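Local coordinates for pesticidial crystal protein CRY2AA (Bacillus thuringiensis serovar kurstaki, PDB 1I5P), which lyses midgut epithelial cells of dipteran and lepidopteran insect larvae by a colloid-osmotic mechanism after binding to them, at residues A[313-318]-A[357-362]; A[333-338]-A[406-411]; A[261-266]-A[546-551]. All coordinates share one frame; numbering follows the deposited sequence.

Contact 1: A[313-318]-A[357-362]; sequences GTRLSI and NHNFNC
Gly313 and Phe360 bring two strands of the middle domain together at a steep angle: the short axes of 313-318 and 360-362 come within 6.7 Å and their directions differ by 116°, well short of antiparallel. The backbone evidence for pairing is correspondingly brief. Gly313 N donates to Phe360 O (3.1 Å), while Gly313 O receives two weak bonds, from the N-H groups of Asn359 and Phe360. Beyond this point the side chain of Asn359 takes over the role of a pairing strand. Its OD1 accepts from Arg315 N at 2.8 Å, with the donor in the carbonyl plane on a lone pair, and its ND2 gives a hydrogen to Arg315 O at 2.8 Å, so both backbone polar groups of one residue are read by one amide. Asn359 CG sits between the backbone N and the carbonyl carbon (chi1 47°). Gly313 CA itself lies over the face of the His358 ring, 3.5 Å from the centroid, a CH-pi contact; the ring nitrogens bond to Ser312 and Ser337. The guanidinium of Arg315 lies nearly flat on Phe360, planes 19° apart and centres 4.7 Å apart, with Phe360 CB over one of its faces. Its NE donates to a water at 2.9 Å, and NH1 reaches Ala408 O. Two bonds from a single amide fix the rotation of the Asn359 side chain, and the near-parallel stack sets the Arg315 cation on an aromatic ring, which probably adds a favourable cation-pi component while NE binds a water in the guanidinium plane and NH1 bonds to Ala408 O.

Contact 2: A[333-338]-A[406-411]; sequences HSLNSA and CGAFSA
Strand 333-338, from the middle domain's beta-prism, is met by the turn that leaves the short strand 405-407, and the aromatic ring of Phe409 carries most of the contact. No hydrogen bond crosses between the segments; the evidence is packing, with 195 Å² buried in all. Phe409 CG stands anti to the carbonyl carbon (chi1 -55°), and the ring reaches His333 CB and the backbone of Ser334. His333 CB lies over one face of it, 3.6 Å from the centroid and 18° off the ring normal, which meets the geometry of a CH-pi contact; the nearest ring atom to that CB is Phe409 CE2, at 3.4 Å. The imidazole itself is turned obliquely, its plane 52° from that of Phe409, and its ND1 is engaged by Ser317 on the adjoining strand. At the ring's edge, Phe409 CZ comes to 3.4 Å from Ser334 O, so a CH edge faces a carbonyl oxygen. One residue earlier, Ala408 CB points across to Leu335 CD1 at 4.4 Å, a light apolar touch that Phe360 extends, since it packs on both residues. Within 333-338, Ser334 OG donates to Asn336 OD1 at 2.7 Å, a bond that ties alternate residues together. Phe409 also packs against Arg315 and Ser317, and therefore spans the neighbouring strands 308-321 and 329-342. The contact thus belongs to the beta-prism of the middle domain, where the loop after strand 405-407 lays its Phe409 on the sheet that holds 308-321 and 329-342, touching His333 and Ser334 of one strand and Arg315 and Ser317 of the other.

Contact 3: A[261-266]-A[546-551]; sequences LFKYQS and YLRVSS
Leu261 meets Arg548 where the linker after helix 238-259 abuts the lectin-like beta sandwich of the C-terminal domain. A type I beta turn runs from Leu261 to Tyr264, closed by Tyr264 N to Leu261 O at 2.8 Å. At its start Leu261 CD2 approaches the guanidinium obliquely, 3.7 Å from Arg548 NH2. Lys263 comes next, and its CD lies at the guanidinium edge, near the plane, 4.2 Å from Arg548 NH2. The like charges stand close, Lys263 NZ being 4.3 Å from Arg548 NH2, but acidic groups compensate: Asp578 and Asp589 form salt bridges with Lys263, and Asp589 also binds Arg548 NE, which probably offsets the repulsion. Arg548 NH2 in turn donates to Ser260 O, immediately before the turn. Tyr264 follows, its side chain sliding past that of Arg548 in the opposite direction, with NH2 near the plane at the ring's edge. The Tyr264 edge is directed at the face of Tyr546 in a T-shaped pair, centroids 5.7 Å apart and planes at 67°. The Tyr264 hydroxyl is bonded to Asp589, and OH lies 3.8 Å from Tyr546 CD2.

How the contacts relate
From the N terminus, the chain leaves helix 238-259 and first reaches 261-266, which opens contact 3; that loop closes only at 546-551, some 280 residues later, and encloses both other contacts. Inside it, 313-318 opens contact 1 and 333-338 opens contact 2 before 357-362 closes the first and 406-411 the second, so these two cross. Their centres are 7 Å apart, and a disulfide between Cys362 and Cys406 joins their closing segments directly. Both join neighbouring strands of one sheet, 308-321 and 329-342, to later segments of the middle domain. Contact 3, with its centre 46 Å from that of contact 1, instead ties the linker after the helical bundle to the C-terminal sandwich.

Contact 1: A[313-318]-A[357-362]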
ATOM      1  N   GLY A 313     -20.493  -3.507 -18.115  1.00 22.51           N
ATOM      2  CA  GLY A 313     -19.696  -4.004 -19.213  1.00 20.88           C
ATOM      3  C   GLY A 313     -20.481  -4.834 -20.198  1.00 22.26           C
ATOM      4  O   GLY A 313     -21.683  -5.055 -20.034  1.00 19.95           O
ATOM      5  N   THR A 314     -19.788  -5.288 -21.235  1.00 22.03           N
ATOM      6  CA  THR A 314     -20.402  -6.109 -22.260  1.00 20.86           C
ATOM      7  C   THR A 314     -19.842  -7.519 -22.206  1.00 22.13           C
ATOM      8  O   THR A 314     -18.687  -7.742 -22.567  1.00 18.74           O
ATOM      9  CB  THR A 314     -20.124  -5.552 -23.665  1.00 21.53           C
ATOM     10  OG1 THR A 314     -20.488  -4.168 -23.716  1.00 19.29           O
ATOM     11  CG2 THR A 314     -20.920  -6.329 -24.712  1.00 18.64           C
ATOM     12  N   ARG A 315     -20.651  -8.467 -21.746  1.00 23.29           N
ATOM     13  CA  ARG A 315     -20.206  -9.855 -21.703  1.00 27.32           C
ATOM     14  C   ARG A 315     -20.877 -10.611 -22.842  1.00 29.92           C
ATOM     15  O   ARG A 315     -22.072 -10.440 -23.101  1.00 29.51           O
ATOM     16  CB  ARG A 315     -20.570 -10.510 -20.374  1.00 25.89           C
ATOM     17  CG  ARG A 315     -22.055 -10.602 -20.091  1.00 27.54           C
ATOM     18  CD  ARG A 315     -22.258 -11.222 -18.726  1.00 29.53           C
ATOM     19  NE  ARG A 315     -23.599 -11.009 -18.198  1.00 31.70           N
ATOM     20  CZ  ARG A 315     -23.907 -11.141 -16.914  1.00 32.42           C
ATOM     21  NH1 ARG A 315     -22.965 -11.480 -16.042  1.00 30.31           N
ATOM     22  NH2 ARG A 315     -25.150 -10.936 -16.502  1.00 33.45           N
ATOM     23  N   LEU A 316     -20.105 -11.443 -23.530  1.00 31.78           N
ATOM     24  CA  LEU A 316     -20.643 -12.219 -24.636  1.00 32.51           C
ATOM     25  C   LEU A 316     -20.350 -13.707 -24.494  1.00 33.30           C
ATOM     26  O   LEU A 316     -19.262 -14.100 -24.069  1.00 32.38           O
ATOM     27  CB  LEU A 316     -20.069 -11.718 -25.967  1.00 31.93           C
ATOM     28  CG  LEU A 316     -20.397 -10.286 -26.403  1.00 34.84           C
ATOM     29  CD1 LEU A 316     -19.658  -9.965 -27.694  1.00 35.50           C
ATOM     30  CD2 LEU A 316     -21.899 -10.129 -26.594  1.00 35.97           C
ATOM     31  N   SER A 317     -21.345 -14.522 -24.840  1.00 34.71           N
ATOM     32  CA  SER A 317     -21.239 -15.980 -24.816  1.00 36.00           C
ATOM     33  C   SER A 317     -21.621 -16.494 -26.196  1.00 37.82           C
ATOM     34  O   SER A 317     -22.800 -16.629 -26.518  1.00 38.15           O
ATOM     35  CB  SER A 317     -22.180 -16.593 -23.780  1.00 35.49           C
ATOM     36  OG  SER A 317     -21.600 -16.588 -22.489  1.00 36.74           O
ATOM     37  N   ILE A 318     -20.614 -16.772 -27.013  1.00 40.03           N
ATOM     38  CA  ILE A 318     -20.837 -17.266 -28.362  1.00 42.77           C
ATOM     39  C   ILE A 318     -20.313 -18.688 -28.519  1.00 44.68           C
ATOM     40  O   ILE A 318     -19.173 -18.984 -28.165  1.00 42.93           O
ATOM     41  CB  ILE A 318     -20.144 -16.359 -29.394  1.00 41.96           C
ATOM     42  CG1 ILE A 318     -20.744 -14.954 -29.314  1.00 42.37           C
ATOM     43  CG2 ILE A 318     -20.298 -16.938 -30.793  1.00 42.09           C
ATOM     44  CD1 ILE A 318     -19.795 -13.854 -29.733  1.00 43.12           C
ATOM     45  N   ASN A 357     -22.800  -1.628 -26.386  1.00 25.59           N
ATOM     46  CA  ASN A 357     -23.645  -1.358 -25.233  1.00 26.36           C
ATOM     47  C   ASN A 357     -23.373  -2.426 -24.186  1.00 27.07           C
ATOM     48  O   ASN A 357     -23.225  -3.603 -24.510  1.00 27.25           O
ATOM     49  CB  ASN A 357     -25.123  -1.390 -25.616  1.00 25.05           C
ATOM     50  CG  ASN A 357     -25.588  -0.104 -26.267  1.00 25.59           C
ATOM     51  OD1 ASN A 357     -25.352   0.989 -25.753  1.00 27.47           O
ATOM     52  ND2 ASN A 357     -26.271  -0.231 -27.399  1.00 23.75           N
ATOM     53  N   HIS A 358     -23.295  -2.005 -22.931  1.00 25.95           N
ATOM     54  CA  HIS A 358     -23.049  -2.928 -21.835  1.00 27.29           C
ATOM     55  C   HIS A 358     -24.335  -3.665 -21.481  1.00 27.31           C
ATOM     56  O   HIS A 358     -25.407  -3.066 -21.442  1.00 30.10           O
ATOM     57  CB  HIS A 358     -22.510  -2.159 -20.629  1.00 25.35           C
ATOM     58  CG  HIS A 358     -21.188  -1.506 -20.884  1.00 23.60           C
ATOM     59  ND1 HIS A 358     -20.573  -0.682 -19.967  1.00 22.66           N
ATOM     60  CD2 HIS A 358     -20.353  -1.574 -21.948  1.00 22.15           C
ATOM     61  CE1 HIS A 358     -19.415  -0.270 -20.455  1.00 22.68           C
ATOM     62  NE2 HIS A 358     -19.259  -0.798 -21.656  1.00 22.72           N
ATOM     63  N   ASN A 359     -24.227  -4.965 -21.232  1.00 27.75           N
ATOM     64  CA  ASN A 359     -25.396  -5.777 -20.911  1.00 26.26           C
ATOM     65  C   ASN A 359     -25.436  -6.294 -19.483  1.00 26.60           C
ATOM     66  O   ASN A 359     -26.152  -7.248 -19.186  1.00 28.18           O
ATOM     67  CB  ASN A 359     -25.502  -6.961 -21.879  1.00 25.17           C
ATOM     68  CG  ASN A 359     -24.183  -7.693 -22.058  1.00 25.60           C
ATOM     69  OD1 ASN A 359     -23.218  -7.445 -21.339  1.00 22.96           O
ATOM     70  ND2 ASN A 359     -24.141  -8.608 -23.021  1.00 23.91           N
ATOM     71  N   PHE A 360     -24.672  -5.675 -18.595  1.00 27.01           N
ATOM     72  CA  PHE A 360     -24.693  -6.100 -17.206  1.00 26.78           C
ATOM     73  C   PHE A 360     -24.030  -5.072 -16.298  1.00 27.47           C
ATOM     74  O   PHE A 360     -23.145  -4.337 -16.729  1.00 27.46           O
ATOM     75  CB  PHE A 360     -24.020  -7.475 -17.057  1.00 25.88           C
ATOM     76  CG  PHE A 360     -22.521  -7.421 -16.946  1.00 26.59           C
ATOM     77  CD1 PHE A 360     -21.907  -7.294 -15.703  1.00 26.46           C
ATOM     78  CD2 PHE A 360     -21.720  -7.495 -18.079  1.00 25.55           C
ATOM     79  CE1 PHE A 360     -20.517  -7.244 -15.591  1.00 27.19           C
ATOM     80  CE2 PHE A 360     -20.334  -7.443 -17.978  1.00 26.95           C
ATOM     81  CZ  PHE A 360     -19.731  -7.318 -16.731  1.00 26.37           C
ATOM     82  N   ASN A 361     -24.492  -5.011 -15.047  1.00 30.29           N
ATOM     83  CA  ASN A 361     -23.962  -4.102 -14.027  1.00 31.93           C
ATOM     84  C   ASN A 361     -23.724  -4.882 -12.737  1.00 32.26           C
ATOM     85  O   ASN A 361     -24.650  -5.457 -12.159  1.00 33.69           O
ATOM     86  CB  ASN A 361     -24.930  -2.945 -13.748  1.00 33.13           C
ATOM     87  CG  ASN A 361     -24.838  -1.838 -14.786  1.00 35.96           C
ATOM     88  OD1 ASN A 361     -25.504  -1.887 -15.820  1.00 34.67           O
ATOM     89  ND2 ASN A 361     -24.002  -0.834 -14.516  1.00 35.77           N
ATOM     90  N   CYS A 362     -22.470  -4.868 -12.291  1.00 31.63           N
ATOM     91  CA  CYS A 362     -22.015  -5.572 -11.094  1.00 30.77           C
ATOM     92  C   CYS A 362     -21.562  -4.558 -10.041  1.00 29.97           C
ATOM     93  O   CYS A 362     -20.637  -3.788 -10.271  1.00 30.27           O
ATOM     94  CB  CYS A 362     -20.860  -6.497 -11.478  1.00 29.34           C
ATOM     95  SG  CYS A 362     -19.934  -7.226 -10.073  1.00 32.46           S
TER
HETATM   96  O   HOH W   1     -26.051 -10.572 -19.639  1.00 39.64           O

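Contact 2: A[333-338]-A[406-411]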
ATOM      1  N   HIS A 333     -16.447 -17.148 -23.832  1.00 29.89           N
ATOM      2  CA  HIS A 333     -17.102 -16.247 -22.885  1.00 26.82           C
ATOM      3  C   HIS A 333     -16.145 -15.081 -22.684  1.00 24.69           C
ATOM      4  O   HIS A 333     -15.091 -15.227 -22.064  1.00 22.80           O
ATOM      5  CB  HIS A 333     -17.345 -16.953 -21.555  1.00 26.90           C
ATOM      6  CG  HIS A 333     -18.181 -18.187 -21.672  1.00 27.86           C
ATOM      7  ND1 HIS A 333     -19.510 -18.154 -22.032  1.00 27.58           N
ATOM      8  CD2 HIS A 333     -17.873 -19.492 -21.488  1.00 27.39           C
ATOM      9  CE1 HIS A 333     -19.986 -19.386 -22.065  1.00 27.44           C
ATOM     10  NE2 HIS A 333     -19.013 -20.217 -21.738  1.00 29.86           N
ATOM     11  N   SER A 334     -16.514 -13.922 -23.214  1.00 22.64           N
ATOM     12  CA  SER A 334     -15.652 -12.756 -23.127  1.00 22.36           C
ATOM     13  C   SER A 334     -16.291 -11.487 -22.581  1.00 22.11           C
ATOM     14  O   SER A 334     -17.514 -11.337 -22.572  1.00 20.25           O
ATOM     15  CB  SER A 334     -15.099 -12.449 -24.513  1.00 24.05           C
ATOM     16  OG  SER A 334     -16.161 -12.174 -25.413  1.00 21.80           O
ATOM     17  N   LEU A 335     -15.429 -10.588 -22.112  1.00 20.40           N
ATOM     18  CA  LEU A 335     -15.826  -9.278 -21.609  1.00 19.86           C
ATOM     19  C   LEU A 335     -15.177  -8.357 -22.629  1.00 20.19           C
ATOM     20  O   LEU A 335     -13.953  -8.192 -22.650  1.00 20.10           O
ATOM     21  CB  LEU A 335     -15.253  -9.001 -20.216  1.00 17.20           C
ATOM     22  CG  LEU A 335     -15.508  -7.576 -19.704  1.00 17.45           C
ATOM     23  CD1 LEU A 335     -17.003  -7.320 -19.594  1.00 13.70           C
ATOM     24  CD2 LEU A 335     -14.827  -7.378 -18.355  1.00 15.16           C
ATOM     25  N   ASN A 336     -16.005  -7.780 -23.488  1.00 20.27           N
ATOM     26  CA  ASN A 336     -15.535  -6.925 -24.562  1.00 20.84           C
ATOM     27  C   ASN A 336     -15.373  -5.454 -24.222  1.00 20.88           C
ATOM     28  O   ASN A 336     -14.608  -4.744 -24.876  1.00 18.37           O
ATOM     29  CB  ASN A 336     -16.485  -7.074 -25.753  1.00 23.21           C
ATOM     30  CG  ASN A 336     -16.447  -8.468 -26.365  1.00 26.07           C
ATOM     31  OD1 ASN A 336     -16.507  -9.476 -25.657  1.00 27.61           O
ATOM     32  ND2 ASN A 336     -16.353  -8.528 -27.687  1.00 24.72           N
ATOM     33  N   SER A 337     -16.092  -5.002 -23.201  1.00 19.81           N
ATOM     34  CA  SER A 337     -16.047  -3.605 -22.798  1.00 19.72           C
ATOM     35  C   SER A 337     -16.395  -3.476 -21.326  1.00 19.59           C
ATOM     36  O   SER A 337     -17.177  -4.263 -20.791  1.00 20.26           O
ATOM     37  CB  SER A 337     -17.044  -2.794 -23.632  1.00 19.10           C
ATOM     38  OG  SER A 337     -17.009  -1.420 -23.286  1.00 19.94           O
ATOM     39  N   ALA A 338     -15.829  -2.470 -20.675  1.00 16.76           N
ATOM     40  CA  ALA A 338     -16.092  -2.272 -19.263  1.00 18.22           C
ATOM     41  C   ALA A 338     -15.857  -0.844 -18.817  1.00 18.50           C
ATOM     42  O   ALA A 338     -15.104  -0.097 -19.438  1.00 19.20           O
ATOM     43  CB  ALA A 338     -15.220  -3.217 -18.440  1.00 18.33           C
ATOM     44  N   CYS A 406     -20.500 -10.955  -7.988  1.00 25.48           N
ATOM     45  CA  CYS A 406     -21.003 -10.603  -9.287  1.00 26.12           C
ATOM     46  C   CYS A 406     -19.824 -10.359 -10.249  1.00 25.16           C
ATOM     47  O   CYS A 406     -18.647 -10.370  -9.854  1.00 27.71           O
ATOM     48  CB  CYS A 406     -21.962  -9.410  -9.176  1.00 26.12           C
ATOM     49  SG  CYS A 406     -21.283  -7.796  -8.648  1.00 29.76           S
ATOM     50  N   GLY A 407     -20.140 -10.215 -11.528  1.00 23.67           N
ATOM     51  CA  GLY A 407     -19.100 -10.016 -12.517  1.00 23.02           C
ATOM     52  C   GLY A 407     -19.536 -10.548 -13.867  1.00 21.25           C
ATOM     53  O   GLY A 407     -20.707 -10.865 -14.063  1.00 20.83           O
ATOM     54  N   ALA A 408     -18.597 -10.655 -14.801  1.00 20.13           N
ATOM     55  CA  ALA A 408     -18.924 -11.136 -16.134  1.00 20.18           C
ATOM     56  C   ALA A 408     -19.250 -12.622 -16.149  1.00 20.44           C
ATOM     57  O   ALA A 408     -20.281 -13.029 -16.680  1.00 20.15           O
ATOM     58  CB  ALA A 408     -17.778 -10.837 -17.092  1.00 18.13           C
ATOM     59  N   PHE A 409     -18.378 -13.436 -15.561  1.00 20.29           N
ATOM     60  CA  PHE A 409     -18.599 -14.874 -15.556  1.00 20.17           C
ATOM     61  C   PHE A 409     -18.235 -15.542 -14.243  1.00 21.68           C
ATOM     62  O   PHE A 409     -17.590 -14.945 -13.384  1.00 22.45           O
ATOM     63  CB  PHE A 409     -17.808 -15.530 -16.688  1.00 21.02           C
ATOM     64  CG  PHE A 409     -18.099 -14.956 -18.043  1.00 20.86           C
ATOM     65  CD1 PHE A 409     -17.277 -13.978 -18.590  1.00 20.30           C
ATOM     66  CD2 PHE A 409     -19.216 -15.371 -18.758  1.00 21.02           C
ATOM     67  CE1 PHE A 409     -17.563 -13.420 -19.839  1.00 21.20           C
ATOM     68  CE2 PHE A 409     -19.513 -14.822 -20.002  1.00 21.36           C
ATOM     69  CZ  PHE A 409     -18.684 -13.842 -20.542  1.00 21.25           C
ATOM     70  N   SER A 410     -18.646 -16.799 -14.114  1.00 22.83           N
ATOM     71  CA  SER A 410     -18.391 -17.589 -12.920  1.00 23.62           C
ATOM     72  C   SER A 410     -16.949 -17.503 -12.448  1.00 22.32           C
ATOM     73  O   SER A 410     -16.020 -17.429 -13.253  1.00 24.73           O
ATOM     74  CB  SER A 410     -18.755 -19.048 -13.182  1.00 24.25           C
ATOM     75  OG  SER A 410     -20.127 -19.165 -13.515  1.00 28.82           O
ATOM     76  N   ALA A 411     -16.773 -17.520 -11.131  1.00 21.97           N
ATOM     77  CA  ALA A 411     -15.450 -17.442 -10.527  1.00 23.47           C
ATOM     78  C   ALA A 411     -14.686 -18.754 -10.638  1.00 23.25           C
ATOM     79  O   ALA A 411     -15.259 -19.837 -10.517  1.00 23.69           O
ATOM     80  CB  ALA A 411     -15.567 -17.046  -9.064  1.00 21.14           C
TER

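Contact 3: A[261-266]-A[546-551]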
ATOM      1  N   LEU A 261       8.277   6.858   9.719  1.00 12.35           N
ATOM      2  CA  LEU A 261       7.183   7.284  10.593  1.00 13.01           C
ATOM      3  C   LEU A 261       7.481   6.867  12.031  1.00 13.24           C
ATOM      4  O   LEU A 261       6.731   7.195  12.944  1.00 14.78           O
ATOM      5  CB  LEU A 261       5.840   6.687  10.134  1.00 11.74           C
ATOM      6  CG  LEU A 261       5.310   7.238   8.803  1.00 10.49           C
ATOM      7  CD1 LEU A 261       4.001   6.557   8.454  1.00  7.69           C
ATOM      8  CD2 LEU A 261       5.130   8.759   8.893  1.00  6.96           C
ATOM      9  N   PHE A 262       8.580   6.142  12.231  1.00 14.57           N
ATOM     10  CA  PHE A 262       8.971   5.713  13.575  1.00 14.12           C
ATOM     11  C   PHE A 262       9.197   6.950  14.446  1.00 16.21           C
ATOM     12  O   PHE A 262       9.082   6.897  15.670  1.00 16.71           O
ATOM     13  CB  PHE A 262      10.267   4.895  13.534  1.00 13.49           C
ATOM     14  CG  PHE A 262      10.067   3.408  13.339  1.00 13.01           C
ATOM     15  CD1 PHE A 262      11.155   2.544  13.420  1.00 13.65           C
ATOM     16  CD2 PHE A 262       8.806   2.870  13.105  1.00 10.68           C
ATOM     17  CE1 PHE A 262      10.994   1.168  13.275  1.00 13.54           C
ATOM     18  CE2 PHE A 262       8.632   1.494  12.960  1.00 13.10           C
ATOM     19  CZ  PHE A 262       9.726   0.640  13.046  1.00 14.13           C
ATOM     20  N   LYS A 263       9.524   8.064  13.798  1.00 15.09           N
ATOM     21  CA  LYS A 263       9.770   9.326  14.491  1.00 15.16           C
ATOM     22  C   LYS A 263       8.487   9.859  15.134  1.00 14.22           C
ATOM     23  O   LYS A 263       8.522  10.820  15.901  1.00 14.19           O
ATOM     24  CB  LYS A 263      10.320  10.368  13.508  1.00 14.70           C
ATOM     25  CG  LYS A 263       9.250  10.918  12.561  1.00 18.17           C
ATOM     26  CD  LYS A 263       9.784  11.411  11.209  1.00 18.17           C
ATOM     27  CE  LYS A 263      10.354  12.815  11.245  1.00 21.54           C
ATOM     28  NZ  LYS A 263      10.429  13.366   9.857  1.00 15.87           N
ATOM     29  N   TYR A 264       7.353   9.245  14.808  1.00 14.05           N
ATOM     30  CA  TYR A 264       6.069   9.667  15.370  1.00 12.99           C
ATOM     31  C   TYR A 264       5.484   8.645  16.339  1.00 11.51           C
ATOM     32  O   TYR A 264       5.796   7.455  16.276  1.00 10.35           O
ATOM     33  CB  TYR A 264       5.045   9.921  14.253  1.00 12.87           C
ATOM     34  CG  TYR A 264       5.359  11.106  13.370  1.00 14.64           C
ATOM     35  CD1 TYR A 264       5.804  10.926  12.061  1.00 14.33           C
ATOM     36  CD2 TYR A 264       5.245  12.412  13.857  1.00 14.46           C
ATOM     37  CE1 TYR A 264       6.136  12.019  11.254  1.00 12.94           C
ATOM     38  CE2 TYR A 264       5.579  13.508  13.061  1.00 13.07           C
ATOM     39  CZ  TYR A 264       6.025  13.304  11.765  1.00 12.46           C
ATOM     40  OH  TYR A 264       6.399  14.383  11.001  1.00 12.63           O
ATOM     41  N   GLN A 265       4.632   9.123  17.239  1.00 11.28           N
ATOM     42  CA  GLN A 265       3.956   8.266  18.203  1.00 11.91           C
ATOM     43  C   GLN A 265       2.477   8.577  18.135  1.00 12.76           C
ATOM     44  O   GLN A 265       2.087   9.725  17.922  1.00 16.30           O
ATOM     45  CB  GLN A 265       4.438   8.527  19.631  1.00 10.98           C
ATOM     46  CG  GLN A 265       5.864   8.080  19.909  1.00 14.10           C
ATOM     47  CD  GLN A 265       6.280   8.395  21.334  1.00 15.99           C
ATOM     48  OE1 GLN A 265       6.112   7.577  22.241  1.00 16.38           O
ATOM     49  NE2 GLN A 265       6.816   9.592  21.538  1.00 12.39           N
ATOM     50  N   SER A 266       1.659   7.552  18.327  1.00 14.44           N
ATOM     51  CA  SER A 266       0.214   7.710  18.312  1.00 16.07           C
ATOM     52  C   SER A 266      -0.224   8.297  16.970  1.00 15.96           C
ATOM     53  O   SER A 266      -0.953   9.289  16.912  1.00 17.50           O
ATOM     54  CB  SER A 266      -0.210   8.628  19.465  1.00 15.83           C
ATOM     55  OG  SER A 266      -1.585   8.494  19.758  1.00 19.71           O
ATOM     56  N   TYR A 546       1.023  18.249  10.111  1.00 14.82           N
ATOM     57  CA  TYR A 546       2.306  18.111   9.448  1.00 14.72           C
ATOM     58  C   TYR A 546       2.047  17.699   8.010  1.00 15.95           C
ATOM     59  O   TYR A 546       1.246  16.805   7.743  1.00 13.56           O
ATOM     60  CB  TYR A 546       3.164  17.025  10.112  1.00 17.39           C
ATOM     61  CG  TYR A 546       3.744  17.382  11.461  1.00 18.74           C
ATOM     62  CD1 TYR A 546       2.992  17.237  12.622  1.00 18.96           C
ATOM     63  CD2 TYR A 546       5.054  17.863  11.578  1.00 18.65           C
ATOM     64  CE1 TYR A 546       3.520  17.558  13.874  1.00 21.96           C
ATOM     65  CE2 TYR A 546       5.593  18.189  12.825  1.00 21.82           C
ATOM     66  CZ  TYR A 546       4.821  18.033  13.968  1.00 22.98           C
ATOM     67  OH  TYR A 546       5.348  18.362  15.196  1.00 25.18           O
ATOM     68  N   LEU A 547       2.712  18.361   7.076  1.00 15.04           N
ATOM     69  CA  LEU A 547       2.562  17.999   5.679  1.00 16.40           C
ATOM     70  C   LEU A 547       3.889  17.440   5.216  1.00 15.88           C
ATOM     71  O   LEU A 547       4.917  18.114   5.303  1.00 15.79           O
ATOM     72  CB  LEU A 547       2.178  19.209   4.818  1.00 14.70           C
ATOM     73  CG  LEU A 547       0.798  19.830   5.075  1.00 17.57           C
ATOM     74  CD1 LEU A 547       0.511  20.878   4.015  1.00 14.71           C
ATOM     75  CD2 LEU A 547      -0.280  18.756   5.048  1.00 11.11           C
ATOM     76  N   ARG A 548       3.869  16.187   4.772  1.00 15.88           N
ATOM     77  CA  ARG A 548       5.073  15.558   4.257  1.00 16.38           C
ATOM     78  C   ARG A 548       5.095  15.949   2.789  1.00 15.74           C
ATOM     79  O   ARG A 548       4.184  15.614   2.032  1.00 14.81           O
ATOM     80  CB  ARG A 548       5.019  14.032   4.407  1.00 14.52           C
ATOM     81  CG  ARG A 548       6.193  13.317   3.745  1.00 14.66           C
ATOM     82  CD  ARG A 548       6.412  11.910   4.293  1.00 17.16           C
ATOM     83  NE  ARG A 548       6.907  11.924   5.668  1.00 14.17           N
ATOM     84  CZ  ARG A 548       7.311  10.845   6.334  1.00 14.73           C
ATOM     85  NH1 ARG A 548       7.286   9.653   5.754  1.00 14.04           N
ATOM     86  NH2 ARG A 548       7.747  10.958   7.583  1.00 12.93           N
ATOM     87  N   VAL A 549       6.129  16.680   2.392  1.00 17.62           N
ATOM     88  CA  VAL A 549       6.222  17.140   1.018  1.00 17.00           C
ATOM     89  C   VAL A 549       7.639  17.106   0.484  1.00 18.25           C
ATOM     90  O   VAL A 549       8.609  16.996   1.238  1.00 16.41           O
ATOM     91  CB  VAL A 549       5.716  18.598   0.882  1.00 17.68           C
ATOM     92  CG1 VAL A 549       4.437  18.793   1.686  1.00 14.54           C
ATOM     93  CG2 VAL A 549       6.799  19.571   1.357  1.00 15.24           C
ATOM     94  N   SER A 550       7.740  17.220  -0.835  1.00 17.16           N
ATOM     95  CA  SER A 550       9.028  17.257  -1.507  1.00 18.75           C
ATOM     96  C   SER A 550       8.969  18.444  -2.459  1.00 19.41           C
ATOM     97  O   SER A 550       8.004  18.598  -3.206  1.00 19.22           O
ATOM     98  CB  SER A 550       9.279  15.972  -2.295  1.00 15.94           C
ATOM     99  OG  SER A 550      10.526  16.042  -2.970  1.00 16.15           O
ATOM    100  N   SER A 551       9.995  19.283  -2.422  1.00 20.94           N
ATOM    101  CA  SER A 551      10.031  20.454  -3.283  1.00 24.01           C
ATOM    102  C   SER A 551      11.467  20.738  -3.709  1.00 24.48           C
ATOM    103  O   SER A 551      12.226  21.378  -2.980  1.00 22.39           O
ATOM    104  CB  SER A 551       9.451  21.663  -2.538  1.00 23.92           C
ATOM    105  OG  SER A 551       9.395  22.808  -3.372  1.00 27.20           O
TER